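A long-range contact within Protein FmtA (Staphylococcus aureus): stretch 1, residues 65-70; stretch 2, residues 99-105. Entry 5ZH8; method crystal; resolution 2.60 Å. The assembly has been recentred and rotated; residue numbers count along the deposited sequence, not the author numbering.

Stretch 1 (65-70) LKEVYN
Stretch 2, residues 99-105: KLKMSKG

A short antiparallel contact can be fixed by a single residue pair bonded in both directions, and these two stretches of FmtA illustrate the principle. Residues 99-105 form a strand, extended from Met102 to Lys104 (phi/psi -151/134, -155/112 and -157/140) but bent at Lys101, where psi is -17°. The partner approaches as a loop and becomes strand-like around Val68 (-127/117) and Tyr69 (-163/117). Val68 and Ser103 lie opposite each other, their CA atoms 4.7 Å apart. Val68 N donates to Ser103 O at 2.9 Å, and Ser103 N donates to Val68 O at 2.7 Å; N-H...O angles of 167° and 165° make both bonds nearly straight, as expected of a hydrogen-bonded antiparallel pair. The same carbonyls accept CA-H...O contacts, Met102 CA to Val68 O at 3.1 Å and Glu67 CA to Ser103 O at 3.4 Å. Beyond this pair the alignment is brief: the end-to-end directions of the touching segments differ by 93°.

Side chains alternate across the sheet. Val68 and Ser103, both with chi1 t, share one face, with Val68 CB 4.1 Å from Ser103 CB. Leu100 (t, chi2 p) points toward the other stretch and extends the apolar surface, its CD2 4.0 Å from Val68 CG2, while Val68 CG1 packs 3.6 Å from Lys101 O.

Tyr69 (chi1 t, chi2 55°) and Met102 (all three chi angles t) occupy the opposite face. The Met102 methyl CE meets Tyr69 CD1 at 4.0 Å, an apolar contact oblique to the ring. Lys104, fully extended with every chi t, brings NZ within 4.1 Å of Tyr69 CD2, although its ammonium group finds its hydrogen bonding elsewhere in the structure. Glu67 (m, t, chi3 57°) starts sideways, yet its OE1 reaches 3.5 Å from Lys104 CG, meeting the aliphatic part of that chain.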

ATOM      1  N   LEU A  65       8.024 -26.918 -12.403  1.00 69.47           N
ATOM      2  CA  LEU A  65       7.236 -27.353 -11.254  1.00 67.62           C
ATOM      3  C   LEU A  65       5.789 -27.538 -11.675  1.00 68.34           C
ATOM      4  O   LEU A  65       5.264 -26.747 -12.459  1.00 68.65           O
ATOM      5  CB  LEU A  65       7.317 -26.327 -10.123  1.00 64.33           C
ATOM      6  CG  LEU A  65       8.706 -26.098  -9.520  1.00 63.27           C
ATOM      7  CD1 LEU A  65       8.672 -24.961  -8.509  1.00 60.49           C
ATOM      8  CD2 LEU A  65       9.250 -27.367  -8.884  1.00 63.80           C
ATOM      9  N   LYS A  66       5.149 -28.583 -11.153  1.00 69.00           N
ATOM     10  CA  LYS A  66       3.770 -28.895 -11.528  1.00 70.18           C
ATOM     11  C   LYS A  66       2.767 -28.359 -10.506  1.00 67.41           C
ATOM     12  O   LYS A  66       3.092 -28.177  -9.335  1.00 64.70           O
ATOM     13  CB  LYS A  66       3.583 -30.408 -11.746  1.00 73.38           C
ATOM     14  CG  LYS A  66       3.708 -31.276 -10.501  1.00 73.12           C
ATOM     15  CD  LYS A  66       3.411 -32.746 -10.826  1.00 76.47           C
ATOM     16  CE  LYS A  66       2.744 -33.475  -9.662  1.00 76.11           C
ATOM     17  NZ  LYS A  66       1.357 -32.993  -9.383  1.00 74.85           N
ATOM     18  N   GLU A  67       1.551 -28.090 -10.974  1.00 67.86           N
ATOM     19  CA  GLU A  67       0.470 -27.672 -10.098  1.00 65.78           C
ATOM     20  C   GLU A  67       0.093 -28.824  -9.178  1.00 65.78           C
ATOM     21  O   GLU A  67       0.088 -29.985  -9.588  1.00 68.16           O
ATOM     22  CB  GLU A  67      -0.749 -27.236 -10.908  1.00 66.94           C
ATOM     23  CG  GLU A  67      -0.542 -25.953 -11.702  1.00 66.89           C
ATOM     24  CD  GLU A  67      -1.841 -25.400 -12.259  1.00 67.93           C
ATOM     25  OE1 GLU A  67      -2.751 -25.149 -11.446  1.00 66.91           O
ATOM     26  OE2 GLU A  67      -1.961 -25.226 -13.497  1.00 70.24           O
ATOM     27  N   VAL A  68      -0.187 -28.493  -7.925  1.00 63.26           N
ATOM     28  CA  VAL A  68      -0.681 -29.457  -6.957  1.00 63.40           C
ATOM     29  C   VAL A  68      -1.951 -28.865  -6.358  1.00 61.98           C
ATOM     30  O   VAL A  68      -1.914 -27.812  -5.726  1.00 59.30           O
ATOM     31  CB  VAL A  68       0.352 -29.744  -5.843  1.00 62.10           C
ATOM     32  CG1 VAL A  68      -0.172 -30.808  -4.895  1.00 62.81           C
ATOM     33  CG2 VAL A  68       1.670 -30.197  -6.445  1.00 63.24           C
ATOM     34  N   TYR A  69      -3.072 -29.538  -6.578  1.00 63.61           N
ATOM     35  CA  TYR A  69      -4.346 -29.085  -6.054  1.00 63.04           C
ATOM     36  C   TYR A  69      -5.345 -30.218  -6.091  1.00 65.41           C
ATOM     37  O   TYR A  69      -5.691 -30.702  -7.166  1.00 67.74           O
ATOM     38  CB  TYR A  69      -4.877 -27.906  -6.870  1.00 62.41           C
ATOM     39  CG  TYR A  69      -6.343 -27.627  -6.637  1.00 62.57           C
ATOM     40  CD1 TYR A  69      -6.839 -27.400  -5.355  1.00 61.13           C
ATOM     41  CD2 TYR A  69      -7.234 -27.597  -7.696  1.00 64.30           C
ATOM     42  CE1 TYR A  69      -8.183 -27.154  -5.142  1.00 61.51           C
ATOM     43  CE2 TYR A  69      -8.577 -27.335  -7.488  1.00 64.68           C
ATOM     44  CZ  TYR A  69      -9.044 -27.119  -6.211  1.00 63.13           C
ATOM     45  OH  TYR A  69     -10.375 -26.873  -6.036  1.00 63.63           O
ATOM     46  N   ASN A  70      -5.811 -30.626  -4.917  1.00 65.04           N
ATOM     47  CA  ASN A  70      -6.756 -31.719  -4.815  1.00 67.64           C
ATOM     48  C   ASN A  70      -8.131 -31.183  -4.440  1.00 67.56           C
ATOM     49  O   ASN A  70      -8.440 -31.002  -3.258  1.00 66.39           O
ATOM     50  CB  ASN A  70      -6.272 -32.736  -3.787  1.00 68.19           C
ATOM     51  CG  ASN A  70      -7.242 -33.883  -3.607  1.00 71.17           C
ATOM     52  OD1 ASN A  70      -8.022 -34.208  -4.505  1.00 73.34           O
ATOM     53  ND2 ASN A  70      -7.197 -34.506  -2.440  1.00 71.64           N
ATOM     54  N   LYS A  99       4.586 -32.324   3.692  1.00 54.86           N
ATOM     55  CA  LYS A  99       4.279 -32.628   2.292  1.00 56.01           C
ATOM     56  C   LYS A  99       3.598 -31.457   1.591  1.00 54.02           C
ATOM     57  O   LYS A  99       2.783 -30.762   2.183  1.00 52.70           O
ATOM     58  CB  LYS A  99       3.376 -33.854   2.204  1.00 58.89           C
ATOM     59  CG  LYS A  99       3.913 -35.061   2.952  1.00 61.13           C
ATOM     60  CD  LYS A  99       3.443 -36.367   2.338  1.00 64.62           C
ATOM     61  CE  LYS A  99       4.231 -37.537   2.902  1.00 66.98           C
ATOM     62  NZ  LYS A  99       3.841 -38.834   2.270  1.00 70.65           N
ATOM     63  N   LEU A 100       3.932 -31.260   0.321  1.00 53.99           N
ATOM     64  CA  LEU A 100       3.292 -30.243  -0.499  1.00 52.92           C
ATOM     65  C   LEU A 100       1.914 -30.735  -0.912  1.00 54.37           C
ATOM     66  O   LEU A 100       1.808 -31.658  -1.707  1.00 56.41           O
ATOM     67  CB  LEU A 100       4.142 -29.949  -1.736  1.00 53.04           C
ATOM     68  CG  LEU A 100       3.660 -28.869  -2.708  1.00 52.25           C
ATOM     69  CD1 LEU A 100       3.683 -27.493  -2.068  1.00 49.86           C
ATOM     70  CD2 LEU A 100       4.536 -28.865  -3.943  1.00 53.29           C
ATOM     71  N   LYS A 101       0.869 -30.130  -0.350  1.00 53.50           N
ATOM     72  CA  LYS A 101      -0.516 -30.507  -0.648  1.00 55.24           C
ATOM     73  C   LYS A 101      -1.210 -29.537  -1.610  1.00 54.77           C
ATOM     74  O   LYS A 101      -2.258 -29.862  -2.175  1.00 55.99           O
ATOM     75  CB  LYS A 101      -1.342 -30.568   0.633  1.00 55.27           C
ATOM     76  CG  LYS A 101      -0.766 -31.431   1.741  1.00 56.14           C
ATOM     77  CD  LYS A 101      -0.699 -32.910   1.411  1.00 59.05           C
ATOM     78  CE  LYS A 101      -2.080 -33.508   1.258  1.00 61.20           C
ATOM     79  NZ  LYS A 101      -1.994 -34.995   1.295  1.00 64.34           N
ATOM     80  N   MET A 102      -0.653 -28.340  -1.770  1.00 52.89           N
ATOM     81  CA  MET A 102      -1.202 -27.364  -2.698  1.00 52.52           C
ATOM     82  C   MET A 102      -0.112 -26.445  -3.226  1.00 51.33           C
ATOM     83  O   MET A 102       0.707 -25.944  -2.462  1.00 50.10           O
ATOM     84  CB  MET A 102      -2.307 -26.534  -2.034  1.00 51.58           C
ATOM     85  CG  MET A 102      -3.078 -25.650  -3.010  1.00 51.50           C
ATOM     86  SD  MET A 102      -4.537 -24.897  -2.287  1.00 50.69           S
ATOM     87  CE  MET A 102      -5.226 -24.101  -3.737  1.00 51.53           C
ATOM     88  N   SER A 103      -0.127 -26.225  -4.536  1.00 52.19           N
ATOM     89  CA  SER A 103       0.801 -25.324  -5.204  1.00 51.53           C
ATOM     90  C   SER A 103       0.126 -24.862  -6.478  1.00 52.57           C
ATOM     91  O   SER A 103      -0.097 -25.668  -7.383  1.00 54.69           O
ATOM     92  CB  SER A 103       2.115 -26.037  -5.531  1.00 52.41           C
ATOM     93  OG  SER A 103       3.050 -25.148  -6.114  1.00 52.00           O
ATOM     94  N   LYS A 104      -0.221 -23.579  -6.547  1.00 51.45           N
ATOM     95  CA  LYS A 104      -1.015 -23.077  -7.667  1.00 52.41           C
ATOM     96  C   LYS A 104      -0.841 -21.579  -7.878  1.00 51.06           C
ATOM     97  O   LYS A 104      -0.766 -20.808  -6.922  1.00 49.22           O
ATOM     98  CB  LYS A 104      -2.497 -23.408  -7.440  1.00 53.06           C
ATOM     99  CG  LYS A 104      -3.386 -23.119  -8.631  1.00 54.87           C
ATOM    100  CD  LYS A 104      -4.779 -23.702  -8.438  1.00 55.99           C
ATOM    101  CE  LYS A 104      -5.645 -23.468  -9.671  1.00 57.97           C
ATOM    102  NZ  LYS A 104      -7.052 -23.931  -9.486  1.00 59.17           N
ATOM    103  N   GLY A 105      -0.777 -21.184  -9.147  1.00 52.31           N
ATOM    104  CA  GLY A 105      -0.671 -19.783  -9.541  1.00 51.76           C
ATOM    105  C   GLY A 105      -2.007 -19.252 -10.024  1.00 52.37           C
ATOM    106  O   GLY A 105      -2.804 -19.990 -10.605  1.00 53.82           O
TER